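Side-chain contacts in TRAP dicarboxylate transporter, DctP subunit (Anaerococcus prevoti, PDB 4N91), which binds D-glucuronate, in both its alpha and beta forms, and probably delivers it to a TRAP-type membrane transporter as the extracytoplasmic solute-binding component: residues 260-263 with 264-268; 44-47 with 48-52; 329-332 with 333-337. All coordinates share one frame; numbering follows the deposited sequence.

Interaction 1: 260-263 with 264-268; sequences KVFD and EGFKV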
loop_
_atom_site.group_PDB
_atom_site.type_symbol
_atom_site.label_atom_id
_atom_site.label_comp_id
_atom_site.label_asym_id
_atom_site.label_seq_id
_atom_site.Cartn_x
_atom_site.Cartn_y
_atom_site.Cartn_z
ATOM N N LYS A 260 11.794 -19.871 11.881
ATOM C CA LYS A 260 12.983 -19.342 11.228
ATOM C C LYS A 260 12.835 -19.403 9.705
ATOM O O LYS A 260 13.202 -18.465 8.991
ATOM C CB LYS A 260 14.233 -20.079 11.706
ATOM C CG LYS A 260 14.628 -19.625 13.097
ATOM C CD LYS A 260 15.665 -20.529 13.717
ATOM C CE LYS A 260 16.246 -19.896 14.962
ATOM N NZ LYS A 260 16.948 -20.909 15.787
ATOM N N VAL A 261 12.250 -20.489 9.214
ATOM C CA VAL A 261 12.057 -20.653 7.780
ATOM C C VAL A 261 11.010 -19.667 7.268
ATOM O O VAL A 261 11.209 -19.021 6.238
ATOM C CB VAL A 261 11.674 -22.089 7.411
ATOM C CG1 VAL A 261 11.284 -22.172 5.948
ATOM C CG2 VAL A 261 12.842 -23.055 7.745
ATOM N N PHE A 262 9.891 -19.537 7.972
ATOM C CA PHE A 262 8.907 -18.538 7.552
ATOM C C PHE A 262 9.489 -17.135 7.543
ATOM O O PHE A 262 9.208 -16.358 6.617
ATOM C CB PHE A 262 7.642 -18.593 8.415
ATOM C CG PHE A 262 6.669 -19.618 7.960
ATOM C CD1 PHE A 262 5.687 -19.295 7.057
ATOM C CD2 PHE A 262 6.748 -20.921 8.420
ATOM C CE1 PHE A 262 4.790 -20.243 6.641
ATOM C CE2 PHE A 262 5.854 -21.868 7.996
ATOM C CZ PHE A 262 4.890 -21.537 7.101
ATOM N N ASP A 263 10.298 -16.801 8.543
ATOM C CA ASP A 263 10.893 -15.470 8.614
ATOM C C ASP A 263 11.816 -15.222 7.409
ATOM O O ASP A 263 11.796 -14.151 6.804
ATOM C CB ASP A 263 11.656 -15.277 9.934
ATOM C CG ASP A 263 10.726 -15.138 11.147
ATOM O OD1 ASP A 263 9.496 -15.057 10.972
ATOM O OD2 ASP A 263 11.236 -15.107 12.288
ATOM N N GLU A 264 12.615 -16.223 7.063
ATOM C CA GLU A 264 13.489 -16.141 5.894
ATOM C C GLU A 264 12.632 -15.972 4.648
ATOM O O GLU A 264 12.951 -15.181 3.746
ATOM C CB GLU A 264 14.353 -17.402 5.782
ATOM C CG GLU A 264 15.434 -17.538 6.841
ATOM C CD GLU A 264 16.078 -18.943 6.875
ATOM O OE1 GLU A 264 15.416 -19.935 6.481
ATOM O OE2 GLU A 264 17.253 -19.055 7.300
ATOM N N GLY A 265 11.516 -16.696 4.607
ATOM C CA GLY A 265 10.587 -16.565 3.503
ATOM C C GLY A 265 10.025 -15.172 3.348
ATOM O O GLY A 265 9.842 -14.707 2.232
ATOM N N PHE A 266 9.713 -14.509 4.465
ATOM C CA PHE A 266 9.193 -13.153 4.402
ATOM C C PHE A 266 10.241 -12.204 3.811
ATOM O O PHE A 266 9.901 -11.238 3.126
ATOM C CB PHE A 266 8.798 -12.670 5.799
ATOM C CG PHE A 266 7.665 -13.436 6.434
ATOM C CD1 PHE A 266 6.594 -13.898 5.693
ATOM C CD2 PHE A 266 7.682 -13.680 7.806
ATOM C CE1 PHE A 266 5.544 -14.589 6.304
ATOM C CE2 PHE A 266 6.636 -14.366 8.410
ATOM C CZ PHE A 266 5.595 -14.837 7.661
ATOM N N LYS A 267 11.518 -12.451 4.101
ATOM C CA LYS A 267 12.590 -11.639 3.555
ATOM C C LYS A 267 12.682 -11.863 2.059
ATOM O O LYS A 267 12.853 -10.932 1.283
ATOM C CB LYS A 267 13.918 -11.982 4.210
ATOM C CG LYS A 267 15.020 -11.040 3.794
ATOM C CD LYS A 267 16.361 -11.414 4.456
ATOM C CE LYS A 267 16.239 -11.582 5.971
ATOM N NZ LYS A 267 17.539 -12.034 6.567
ATOM N N VAL A 268 12.572 -13.114 1.644
ATOM C CA VAL A 268 12.564 -13.425 0.207
ATOM C C VAL A 268 11.395 -12.741 -0.498
ATOM O O VAL A 268 11.547 -12.199 -1.598
ATOM C CB VAL A 268 12.501 -14.961 -0.038
ATOM C CG1 VAL A 268 12.253 -15.272 -1.512
ATOM C CG2 VAL A 268 13.801 -15.596 0.418
#
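Phe-266 lays one face of its ring over the backbone carbonyl of Phe-262, one helical turn back. The oxygen sits 3.2 Å above the ring plane, displaced toward the rim, and its closest ring atoms include CG, with Phe-266 CG to Phe-262 O at 3.3 Å. The first torsion explains this: CG stands anti to the carbonyl carbon (chi1 -64°), which swings the ring back along the helix over the preceding turn. The same oxygen accepts the backbone N-H of Phe-266, at 2.9 Å from Phe-262 O to Phe-266 N, so the ring lies against a carbonyl already engaged in the helix. The two phenylalanine side chains meet more loosely, Phe-262 CB lying 4.3 Å from Phe-266 CZ.

Asp-263 approaches Phe-266 obliquely. Its carboxylate plane is turned 36° from the ring, with Asp-263 OD1 3.9 Å from Phe-266 CD2. Glu-264 also folds back: its CG, again opposite the carbonyl carbon (chi1 -70°), is brought to 3.2 Å from Lys-260 O. Beyond CG the chain is extended and runs past Val-261, with Glu-264 OE1 3.7 Å from Val-261 CA.

Aromatic residues suit the inner side, where Phe-262 meets Trp-250 and Tyr-64 edge-to-face and Phe-266 lies nearly parallel to Phe-52, which also packs against the carbonyl of Gly-265, a buried residue without a side chain. Acids and a lysine suit the outer side: Lys-260 pairs with Glu-256, Asp-263 OD1 with Arg-259, and Glu-264 OE1 hydrogen-bonds to the hydroxyl of Tyr-55. This segment of helix 256-290 is thus amphipathic: its rings bury apolar surface against helix 44-60 and the neighbouring Trp-250 and Tyr-64, while Lys-260 and Asp-263 find partners along their own helix and Glu-264 finds one on helix 44-60.

Interaction 2: 44-47 with 48-52; sequences PTHL and GLLAF
Leu-50 rests on one face of the His-46 imidazole, its branch point lying over the face but displaced from the ring centre. Leu-50 CG lies 4.1 Å from the centroid of the His-46 ring and 26° off the ring normal, a CH-pi contact. Both methyls approach NE2: Leu-50 CD1 is 3.7 Å from His-46 NE2 and equally near CD2 of that ring, while Leu-50 CD2 lies 3.9 Å from His-46 NE2, with CE1 a little farther. With CG anti to the backbone N (chi1 -171°), the His-46 ring is carried alongside the helix, where the leucine four residues on can cover it. Histidine fits because it offers both this flat surface and a polar edge: ND1 hydrogen-bonds to NE2 of His-37. With an alanine here, His-37 would probably lose that partner and Leu-50 the flat surface it rests on.

This is the opening of helix 44-60, the crossover helix of the beta-alpha-beta unit formed with strands 31-36 and 64-69 in a periplasmic binding protein fold. Thr-45 and Leu-49 lie side by side and point the same way, with Thr-45 CG2 4.0 Å from Leu-49 CD1. Their compact, branched side chains fill the buried side of the helix, Thr-45 against Val-93 and Leu-49 against Val-68. Thr-45 is also close to the sugar site, its side chain about 4 Å from that of the glucuronate-binding Gln-39. Gly-48, buried and without a side chain, donates its N-H to the carbonyl of Pro-44, with Gly-48 N to Pro-44 O at 2.8 Å; proline suits the first turn, where a missing N-H costs the helix no bond.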
loop_
_atom_site.group_PDB
_atom_site.type_symbol
_atom_site.label_atom_id
_atom_site.label_comp_id
_atom_site.label_asym_id
_atom_site.label_seq_id
_atom_site.Cartn_x
_atom_site.Cartn_y
_atom_site.Cartn_z
ATOM N N PRO A 44 3.754 -7.873 -9.150
ATOM C CA PRO A 44 4.911 -8.155 -8.273
ATOM C C PRO A 44 4.584 -8.852 -6.959
ATOM O O PRO A 44 5.335 -9.686 -6.476
ATOM C CB PRO A 44 5.474 -6.766 -8.019
ATOM C CG PRO A 44 5.224 -6.074 -9.320
ATOM C CD PRO A 44 3.818 -6.499 -9.676
ATOM N N THR A 45 3.508 -8.447 -6.309
ATOM C CA THR A 45 3.092 -9.087 -5.063
ATOM C C THR A 45 2.764 -10.548 -5.208
ATOM O O THR A 45 3.133 -11.352 -4.357
ATOM C CB THR A 45 1.918 -8.275 -4.466
ATOM O OG1 THR A 45 2.421 -6.995 -4.101
ATOM C CG2 THR A 45 1.306 -8.980 -3.258
ATOM N N HIS A 46 2.084 -10.931 -6.289
ATOM C CA HIS A 46 1.840 -12.339 -6.517
ATOM C C HIS A 46 3.160 -13.085 -6.784
ATOM O O HIS A 46 3.382 -14.157 -6.236
ATOM C CB HIS A 46 0.854 -12.567 -7.666
ATOM C CG HIS A 46 0.418 -13.988 -7.786
ATOM N ND1 HIS A 46 -0.341 -14.625 -6.830
ATOM C CD2 HIS A 46 0.679 -14.919 -8.731
ATOM C CE1 HIS A 46 -0.544 -15.878 -7.182
ATOM N NE2 HIS A 46 0.049 -16.077 -8.344
ATOM N N LEU A 47 4.043 -12.487 -7.588
ATOM C CA LEU A 47 5.325 -13.109 -7.911
ATOM C C LEU A 47 6.154 -13.263 -6.636
ATOM O O LEU A 47 6.792 -14.294 -6.437
ATOM C CB LEU A 47 6.089 -12.292 -8.940
ATOM C CG LEU A 47 5.334 -12.027 -10.242
ATOM C CD1 LEU A 47 6.166 -11.150 -11.169
ATOM C CD2 LEU A 47 4.975 -13.320 -10.901
ATOM N N GLY A 48 6.154 -12.250 -5.778
ATOM C CA GLY A 48 6.844 -12.373 -4.502
ATOM C C GLY A 48 6.264 -13.479 -3.629
ATOM O O GLY A 48 6.987 -14.252 -2.977
ATOM N N LEU A 49 4.945 -13.562 -3.583
ATOM C CA LEU A 49 4.329 -14.583 -2.738
ATOM C C LEU A 49 4.557 -15.992 -3.283
ATOM O O LEU A 49 4.694 -16.946 -2.507
ATOM C CB LEU A 49 2.848 -14.281 -2.503
ATOM C CG LEU A 49 2.538 -13.087 -1.597
ATOM C CD1 LEU A 49 1.091 -12.687 -1.681
ATOM C CD2 LEU A 49 2.919 -13.404 -0.156
ATOM N N LEU A 50 4.630 -16.138 -4.601
ATOM C CA LEU A 50 4.969 -17.424 -5.189
ATOM C C LEU A 50 6.405 -17.796 -4.776
ATOM O O LEU A 50 6.709 -18.964 -4.518
ATOM C CB LEU A 50 4.853 -17.396 -6.710
ATOM C CG LEU A 50 3.426 -17.365 -7.279
ATOM C CD1 LEU A 50 3.486 -17.367 -8.796
ATOM C CD2 LEU A 50 2.609 -18.539 -6.761
ATOM N N ALA A 51 7.287 -16.808 -4.712
ATOM C CA ALA A 51 8.676 -17.072 -4.273
ATOM C C ALA A 51 8.712 -17.486 -2.791
ATOM O O ALA A 51 9.431 -18.408 -2.388
ATOM C CB ALA A 51 9.536 -15.861 -4.519
ATOM N N PHE A 52 7.914 -16.805 -1.982
ATOM C CA PHE A 52 7.697 -17.188 -0.586
ATOM C C PHE A 52 7.256 -18.650 -0.466
ATOM O O PHE A 52 7.839 -19.432 0.313
ATOM C CB PHE A 52 6.645 -16.251 0.020
ATOM C CG PHE A 52 6.105 -16.698 1.360
ATOM C CD1 PHE A 52 6.858 -16.564 2.508
ATOM C CD2 PHE A 52 4.828 -17.231 1.461
ATOM C CE1 PHE A 52 6.358 -16.976 3.755
ATOM C CE2 PHE A 52 4.321 -17.635 2.705
ATOM C CZ PHE A 52 5.091 -17.513 3.841
#

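Interaction 3: 329-332 with 333-337; sequences QKYN and EEYPA
Tyr-331 and Tyr-335 lie side by side, pointing the same way, and meet through their ring edges: Tyr-331 CD1 is 4.0 Å from Tyr-335 CE2, each near the plane of the other ring. Glu-334 runs beside Tyr-331 with its carboxylate plane only 5° from that ring, Glu-334 OE1 lying 4.1 Å from Tyr-331 CD1. Because Glu-334 CG stands anti to its own nitrogen (chi1 -178°), the side chain extends out beside Tyr-331, roughly perpendicular to the helix axis, and CG sits over one face of the Tyr-335 ring, toward its rim, 3.4 Å above the plane.

A backbone bond ties the two tyrosines as well, Tyr-335 N to Tyr-331 O measuring 2.8 Å. Further out, the Tyr-331 hydroxyl bonds to Asp-127, and Tyr-335 stacks on His-123. Asn-332 is similarly anchored: its amide gives ND2 to Gln-329 OE1, 3.1 Å away and approached from above the carbonyl plane, while OD1 takes the N-H of Ala-116 and ND2 also reaches the carbonyl of Leu-114. An asparagine suits this spot by offering both a donor and an acceptor.

Tyr-335 is the first residue to leave helical backbone angles, and Pro-336 follows, lacking an N-H to give Asn-332 O. The whole is a helix C-terminus: helix 322-334 ends with its last turn fastened, through tyrosines and asparagine, onto helix 118-125 and the residues on its two flanks.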
loop_
_atom_site.group_PDB
_atom_site.type_symbol
_atom_site.label_atom_id
_atom_site.label_comp_id
_atom_site.label_asym_id
_atom_site.label_seq_id
_atom_site.Cartn_x
_atom_site.Cartn_y
_atom_site.Cartn_z
ATOM N N GLN A 329 12.842 11.923 9.331
ATOM C CA GLN A 329 13.521 13.131 8.882
ATOM C C GLN A 329 15.022 12.933 8.730
ATOM O O GLN A 329 15.637 13.517 7.835
ATOM C CB GLN A 329 13.243 14.326 9.794
ATOM C CG GLN A 329 11.771 14.735 9.825
ATOM C CD GLN A 329 11.136 14.859 8.440
ATOM O OE1 GLN A 329 11.767 15.303 7.483
ATOM N NE2 GLN A 329 9.887 14.465 8.333
ATOM N N LYS A 330 15.628 12.116 9.580
ATOM C CA LYS A 330 17.054 11.886 9.441
ATOM C C LYS A 330 17.326 11.177 8.118
ATOM O O LYS A 330 18.288 11.487 7.414
ATOM C CB LYS A 330 17.607 11.090 10.627
ATOM C CG LYS A 330 17.721 11.916 11.903
ATOM C CD LYS A 330 18.202 11.088 13.086
ATOM C CE LYS A 330 19.608 10.546 12.865
ATOM N NZ LYS A 330 20.157 9.908 14.100
ATOM N N TYR A 331 16.472 10.227 7.769
ATOM C CA TYR A 331 16.631 9.547 6.500
ATOM C C TYR A 331 16.365 10.498 5.341
ATOM O O TYR A 331 17.005 10.392 4.294
ATOM C CB TYR A 331 15.733 8.327 6.406
ATOM C CG TYR A 331 16.314 7.126 7.095
ATOM C CD1 TYR A 331 17.410 6.463 6.556
ATOM C CD2 TYR A 331 15.766 6.647 8.276
ATOM C CE1 TYR A 331 17.936 5.358 7.169
ATOM C CE2 TYR A 331 16.284 5.545 8.893
ATOM C CZ TYR A 331 17.372 4.903 8.333
ATOM O OH TYR A 331 17.898 3.802 8.958
ATOM N N ASN A 332 15.427 11.427 5.512
ATOM C CA ASN A 332 15.157 12.403 4.453
ATOM C C ASN A 332 16.400 13.246 4.202
ATOM O O ASN A 332 16.707 13.602 3.066
ATOM C CB ASN A 332 13.969 13.304 4.803
ATOM C CG ASN A 332 12.630 12.628 4.564
ATOM O OD1 ASN A 332 12.523 11.672 3.793
ATOM N ND2 ASN A 332 11.589 13.121 5.239
ATOM N N GLU A 333 17.113 13.558 5.277
ATOM C CA GLU A 333 18.341 14.356 5.172
ATOM C C GLU A 333 19.485 13.590 4.508
ATOM O O GLU A 333 20.259 14.151 3.730
ATOM C CB GLU A 333 18.772 14.817 6.566
ATOM C CG GLU A 333 17.844 15.854 7.169
ATOM C CD GLU A 333 17.937 15.917 8.686
ATOM O OE1 GLU A 333 19.032 15.646 9.230
ATOM O OE2 GLU A 333 16.912 16.234 9.332
ATOM N N GLU A 334 19.590 12.310 4.832
ATOM C CA GLU A 334 20.622 11.440 4.279
ATOM C C GLU A 334 20.349 11.099 2.810
ATOM O O GLU A 334 21.281 10.930 2.022
ATOM C CB GLU A 334 20.709 10.165 5.118
ATOM C CG GLU A 334 21.785 9.183 4.680
ATOM C CD GLU A 334 21.966 8.027 5.659
ATOM O OE1 GLU A 334 21.238 7.986 6.682
ATOM O OE2 GLU A 334 22.839 7.166 5.398
ATOM N N TYR A 335 19.076 10.999 2.435
ATOM C CA TYR A 335 18.708 10.652 1.057
ATOM C C TYR A 335 17.706 11.646 0.495
ATOM O O TYR A 335 16.528 11.331 0.323
ATOM C CB TYR A 335 18.119 9.245 1.005
ATOM C CG TYR A 335 19.046 8.190 1.548
ATOM C CD1 TYR A 335 20.068 7.665 0.767
ATOM C CD2 TYR A 335 18.919 7.733 2.851
ATOM C CE1 TYR A 335 20.924 6.705 1.268
ATOM C CE2 TYR A 335 19.764 6.774 3.356
ATOM C CZ TYR A 335 20.770 6.262 2.557
ATOM O OH TYR A 335 21.605 5.296 3.068
ATOM N N PRO A 336 18.162 12.864 0.205
ATOM C CA PRO A 336 17.243 13.890 -0.287
ATOM C C PRO A 336 16.852 13.664 -1.732
ATOM O O PRO A 336 17.408 12.789 -2.399
ATOM C CB PRO A 336 18.068 15.170 -0.159
ATOM C CG PRO A 336 19.453 14.720 -0.330
ATOM C CD PRO A 336 19.538 13.374 0.319
ATOM N N ALA A 337 15.883 14.439 -2.199
ATOM C CA ALA A 337 15.478 14.402 -3.590
ATOM C C ALA A 337 16.657 14.798 -4.482
ATOM O O ALA A 337 17.046 14.045 -5.373
ATOM C CB ALA A 337 14.322 15.342 -3.810
#

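Along the chain interaction 2 comes first, then interaction 1, and interaction 3 last, at the C-terminal end of the modelled chain. Interactions 1 and 2 are neighbours, their centres 13 Å apart: helices 44-60 and 256-290, distant in sequence, pack together along much of helix 44-60, with Phe-52 among the contacts, its CE1 3.6 Å from CE1 of Phe-266. The start of helix 44-60 lies close to the sugar site. Interaction 3, on helix 322-334, stands apart, its centre 29 Å from that of interaction 1 and 30 Å from that of interaction 2, with no touch. It places the end of the modelled chain against helix 118-125, well away from the glucuronate pocket.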